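PDB 5HD9: encapsidation protein, which probably uses ATP hydrolysis to drive phage DNA into the viral capsid, as the N-terminal ATPase domain of the phi29 packaging motor. Local coordinates for residues A[17-22]-A[184-189]; A[128-133]-A[161-166]. All coordinates share one frame; numbering follows the deposited sequence.

How the interactions relate
A parallel strand pairing joined to a helix packing by aromatic side chains shows how distant parts of a P-loop NTPase fold are tied together. After helix 7-11 the chain lays down strand 16-19 and turns into a probable Walker A loop; it runs on to 128-133, at the start of helix 130-141. Interaction 2 closes the shorter loop when 161-166 packs against that helix start. Interaction 1 closes the longer one near the C terminus, where 184-189 joins 17-22, so interaction 2 lies wholly within its span. The centres are about 17 Å apart, yet the two contacts touch: F164 meets the F18 ring edge-to-face and packs on I185, linking the helices to the sheet.

Interaction 1: residues A[17-22]-A[184-189]; sequences NFVIGA and LIEIPD
E186 O is gripped twice from residues 19-20: by a nearly straight hydrogen bond from I20 N (2.9 Å, 167° at the hydrogen) and by a weaker CA-H...O contact from V19 CA. The I20 donor lies almost along the C=O axis. The same double grip recurs up the ladder. L184 O accepts from F18 N at 2.8 Å, with the CA of N17 alongside, and F18 O receives E186 N, with the CA of I185 beside it. This is the alternating pattern of a parallel pair, and the strand directions differ by only 12°.

The side chains alternate between the two faces. On one, V19 lies beside E186, and the side chains of V19 and P188 cross at about a right angle, V19 CG1 lying 3.4 Å from P188 CG, tighter than usual van der Waals contact. The carboxylate of E186 turns elsewhere for polar partners, to Y4 and R176. Beyond the paired strands, I20 puts CG1 in the crowded position between backbone N and carbonyl carbon (chi1 64°), setting it 3.6 Å from I187 CG1.

Strand 16-19 runs into a loop with G21 that fits a Walker A motif, as in P-loop NTPases. Its other edge bonds to strand 149-153, N17 and V19 both pairing with C152; M9 of helix 7-11 covers the N17, L184 and E186 face, and F117 and L169 meet F18 on the other.

Interaction 2: residues A[128-133]-A[161-166]; sequences PNEVSA and NPYFLF
V131 loses more surface to this contact than any other residue in it, and its two methyls divide the work between two aromatic rings. With CG1 anti to the backbone N (chi1 -180°), that methyl is carried over one face of F166, 3.8 Å from the ring centroid, while V131 CG2 lies over one face of Y163, 4.0 Å from its ring centroid. Both are CH-pi contacts, with each methyl displaced from above the ring centre toward the rim. CG2 also touches P162 CB, so the first turn of helix 162-167 receives the valine as a wedge between Y163 and F166.

Y163 slides past V131 in the opposite direction. Its CG, anti to the carbonyl carbon, sends the ring along the flank of helix 130-141 to the extended side chain of E130. Y163 OH donates to the anti lone pair of E130 OE1, 2.7 Å away; the acceptor lies at the ring edge, in its plane, with the carboxylate turned 58° from the ring. F166, unlike Y163, has its CG anti to the backbone N and sits at the exposed margin of the contact, also leaning on L135.

N161 is the N-cap of helix 162-167, its OD1 accepting from F164 N and, weakly, from Y163 N. The two helix starts thus pack together beside strand 109-115, where F114 touches both E130 and Y163.

E130 OE1 also forms a salt bridge with R51, so the buried carboxylate oxygen has a charged partner as well as the phenol, which is consistent with an ionised glutamate and a proton held on the tyrosine.

Interaction 1: residues A[17-22]-A[184-189]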
# COMPACT_ATOMS: atom_id res chain seq x y z
N ASN A 17 -8.10 1.04 -2.18
CA ASN A 17 -7.77 2.44 -2.46
C ASN A 17 -6.63 2.55 -3.47
O ASN A 17 -5.62 1.85 -3.35
CB ASN A 17 -7.38 3.18 -1.18
CG ASN A 17 -8.45 3.09 -0.11
OD1 ASN A 17 -9.32 3.96 -0.01
ND2 ASN A 17 -8.39 2.05 0.71
N PHE A 18 -6.80 3.43 -4.45
CA PHE A 18 -5.77 3.68 -5.46
C PHE A 18 -5.41 5.17 -5.49
O PHE A 18 -6.23 6.00 -5.86
CB PHE A 18 -6.25 3.24 -6.84
CG PHE A 18 -6.79 1.84 -6.88
CD1 PHE A 18 -8.14 1.59 -6.68
CD2 PHE A 18 -5.96 0.76 -7.13
CE1 PHE A 18 -8.65 0.31 -6.72
CE2 PHE A 18 -6.46 -0.53 -7.17
CZ PHE A 18 -7.80 -0.75 -6.96
N VAL A 19 -4.18 5.49 -5.10
CA VAL A 19 -3.68 6.86 -5.17
C VAL A 19 -2.70 6.96 -6.33
O VAL A 19 -1.65 6.31 -6.32
CB VAL A 19 -3.00 7.29 -3.86
CG1 VAL A 19 -2.74 8.79 -3.87
CG2 VAL A 19 -3.87 6.92 -2.66
N ILE A 20 -3.04 7.76 -7.33
CA ILE A 20 -2.29 7.78 -8.58
C ILE A 20 -1.91 9.20 -8.99
O ILE A 20 -2.40 10.18 -8.44
CB ILE A 20 -3.10 7.11 -9.72
CG1 ILE A 20 -4.39 7.90 -10.01
CG2 ILE A 20 -3.41 5.67 -9.35
CD1 ILE A 20 -5.19 7.36 -11.17
N GLY A 21 -1.01 9.29 -9.97
CA GLY A 21 -0.43 10.56 -10.36
C GLY A 21 0.47 11.09 -9.26
O GLY A 21 0.93 12.23 -9.31
N ALA A 22 0.71 10.25 -8.26
CA ALA A 22 1.49 10.62 -7.09
C ALA A 22 2.90 11.05 -7.48
O ALA A 22 3.70 10.23 -7.92
CB ALA A 22 1.55 9.46 -6.10
N LEU A 184 -11.91 3.40 -3.92
CA LEU A 184 -11.67 4.83 -3.99
C LEU A 184 -10.44 5.10 -4.85
O LEU A 184 -9.42 4.42 -4.72
CB LEU A 184 -11.48 5.40 -2.58
CG LEU A 184 -11.03 6.86 -2.46
CD1 LEU A 184 -12.11 7.78 -3.00
CD2 LEU A 184 -10.71 7.20 -1.02
N ILE A 185 -10.54 6.08 -5.74
CA ILE A 185 -9.40 6.52 -6.54
C ILE A 185 -9.09 7.98 -6.22
O ILE A 185 -9.93 8.85 -6.43
CB ILE A 185 -9.65 6.37 -8.06
CG1 ILE A 185 -9.86 4.89 -8.41
CG2 ILE A 185 -8.48 6.94 -8.87
CD1 ILE A 185 -10.33 4.65 -9.83
N GLU A 186 -7.89 8.22 -5.70
CA GLU A 186 -7.45 9.58 -5.40
C GLU A 186 -6.38 10.03 -6.38
O GLU A 186 -5.43 9.30 -6.66
CB GLU A 186 -6.90 9.69 -3.97
CG GLU A 186 -6.59 11.13 -3.56
CD GLU A 186 -5.96 11.23 -2.19
OE1 GLU A 186 -5.44 10.21 -1.69
OE2 GLU A 186 -5.99 12.34 -1.60
N ILE A 187 -6.54 11.24 -6.90
CA ILE A 187 -5.51 11.88 -7.71
C ILE A 187 -5.06 13.14 -6.98
O ILE A 187 -5.64 14.21 -7.18
CB ILE A 187 -6.01 12.21 -9.13
CG1 ILE A 187 -6.43 10.92 -9.85
CG2 ILE A 187 -4.92 12.91 -9.93
CD1 ILE A 187 -7.23 11.14 -11.11
N PRO A 188 -4.05 13.01 -6.11
CA PRO A 188 -3.66 14.17 -5.30
C PRO A 188 -3.07 15.30 -6.12
O PRO A 188 -2.30 15.06 -7.05
CB PRO A 188 -2.60 13.59 -4.34
CG PRO A 188 -2.73 12.11 -4.44
CD PRO A 188 -3.23 11.83 -5.81
N ASP A 189 -3.44 16.53 -5.77
CA ASP A 189 -2.87 17.72 -6.38
C ASP A 189 -1.95 18.40 -5.38
O ASP A 189 -1.87 19.63 -5.32
CB ASP A 189 -3.98 18.68 -6.84
CG ASP A 189 -4.97 18.99 -5.74
OD1 ASP A 189 -4.62 19.75 -4.81
OD2 ASP A 189 -6.11 18.48 -5.80

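Interaction 2: residues A[128-133]-A[161-166]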
# COMPACT_ATOMS: atom_id res chain seq x y z
N PRO A 128 0.11 -12.93 -14.39
CA PRO A 128 -1.16 -13.49 -14.87
C PRO A 128 -2.18 -13.64 -13.74
O PRO A 128 -1.86 -14.18 -12.69
CB PRO A 128 -0.77 -14.87 -15.43
CG PRO A 128 0.68 -15.07 -15.08
CD PRO A 128 1.27 -13.73 -14.83
N ASN A 129 -3.40 -13.15 -13.97
CA ASN A 129 -4.44 -13.14 -12.94
C ASN A 129 -3.92 -12.49 -11.67
O ASN A 129 -4.17 -12.97 -10.56
CB ASN A 129 -4.92 -14.56 -12.65
CG ASN A 129 -5.47 -15.26 -13.88
OD1 ASN A 129 -4.72 -15.62 -14.79
ND2 ASN A 129 -6.78 -15.45 -13.92
N GLU A 130 -3.21 -11.38 -11.84
CA GLU A 130 -2.62 -10.66 -10.72
C GLU A 130 -3.67 -10.12 -9.77
O GLU A 130 -3.48 -10.12 -8.56
CB GLU A 130 -1.75 -9.51 -11.23
CG GLU A 130 -1.07 -8.71 -10.14
CD GLU A 130 -0.27 -7.56 -10.70
OE1 GLU A 130 -0.43 -6.42 -10.20
OE2 GLU A 130 0.54 -7.79 -11.62
N VAL A 131 -4.78 -9.63 -10.32
CA VAL A 131 -5.82 -9.02 -9.49
C VAL A 131 -6.40 -10.06 -8.54
O VAL A 131 -6.64 -9.77 -7.37
CB VAL A 131 -6.94 -8.40 -10.34
CG1 VAL A 131 -8.00 -7.76 -9.45
CG2 VAL A 131 -6.36 -7.36 -11.29
N SER A 132 -6.59 -11.28 -9.04
CA SER A 132 -7.04 -12.39 -8.21
C SER A 132 -6.02 -12.70 -7.12
O SER A 132 -6.38 -13.04 -5.99
CB SER A 132 -7.30 -13.63 -9.06
OG SER A 132 -8.37 -13.42 -9.96
N ALA A 133 -4.73 -12.57 -7.45
CA ALA A 133 -3.67 -12.83 -6.48
C ALA A 133 -3.72 -11.83 -5.32
O ALA A 133 -3.62 -12.22 -4.15
CB ALA A 133 -2.31 -12.80 -7.15
N ASN A 161 -5.82 0.22 -16.33
CA ASN A 161 -4.92 -0.80 -15.83
C ASN A 161 -5.74 -2.00 -15.36
O ASN A 161 -6.95 -1.89 -15.22
CB ASN A 161 -4.05 -0.24 -14.69
CG ASN A 161 -4.86 0.06 -13.44
OD1 ASN A 161 -5.18 -0.83 -12.67
ND2 ASN A 161 -5.18 1.34 -13.24
N PRO A 162 -5.09 -3.14 -15.12
CA PRO A 162 -5.83 -4.37 -14.80
C PRO A 162 -6.80 -4.22 -13.63
O PRO A 162 -7.88 -4.81 -13.67
CB PRO A 162 -4.73 -5.37 -14.47
CG PRO A 162 -3.53 -4.87 -15.19
CD PRO A 162 -3.63 -3.38 -15.14
N TYR A 163 -6.43 -3.45 -12.62
CA TYR A 163 -7.27 -3.29 -11.44
C TYR A 163 -8.51 -2.47 -11.76
O TYR A 163 -9.63 -2.86 -11.40
CB TYR A 163 -6.47 -2.66 -10.29
CG TYR A 163 -5.39 -3.59 -9.78
CD1 TYR A 163 -4.14 -3.62 -10.38
CD2 TYR A 163 -5.64 -4.47 -8.74
CE1 TYR A 163 -3.16 -4.49 -9.93
CE2 TYR A 163 -4.67 -5.33 -8.28
CZ TYR A 163 -3.43 -5.34 -8.88
OH TYR A 163 -2.46 -6.20 -8.44
N PHE A 164 -8.33 -1.35 -12.44
CA PHE A 164 -9.47 -0.51 -12.80
C PHE A 164 -10.41 -1.27 -13.74
O PHE A 164 -11.63 -1.21 -13.61
CB PHE A 164 -9.01 0.79 -13.47
CG PHE A 164 -8.31 1.75 -12.53
CD1 PHE A 164 -7.92 1.36 -11.26
CD2 PHE A 164 -8.06 3.06 -12.93
CE1 PHE A 164 -7.28 2.25 -10.41
CE2 PHE A 164 -7.43 3.95 -12.08
CZ PHE A 164 -7.04 3.54 -10.82
N LEU A 165 -9.82 -2.00 -14.69
CA LEU A 165 -10.61 -2.79 -15.63
C LEU A 165 -11.37 -3.89 -14.91
O LEU A 165 -12.56 -4.10 -15.14
CB LEU A 165 -9.70 -3.41 -16.70
CG LEU A 165 -9.00 -2.44 -17.65
CD1 LEU A 165 -8.05 -3.20 -18.56
CD2 LEU A 165 -10.02 -1.65 -18.47
N PHE A 166 -10.68 -4.60 -14.02
CA PHE A 166 -11.26 -5.75 -13.33
C PHE A 166 -12.46 -5.33 -12.49
O PHE A 166 -13.50 -5.98 -12.52
CB PHE A 166 -10.20 -6.43 -12.46
CG PHE A 166 -10.64 -7.74 -11.86
CD1 PHE A 166 -11.39 -7.77 -10.70
CD2 PHE A 166 -10.29 -8.94 -12.46
CE1 PHE A 166 -11.79 -8.97 -10.15
CE2 PHE A 166 -10.69 -10.14 -11.91
CZ PHE A 166 -11.44 -10.16 -10.76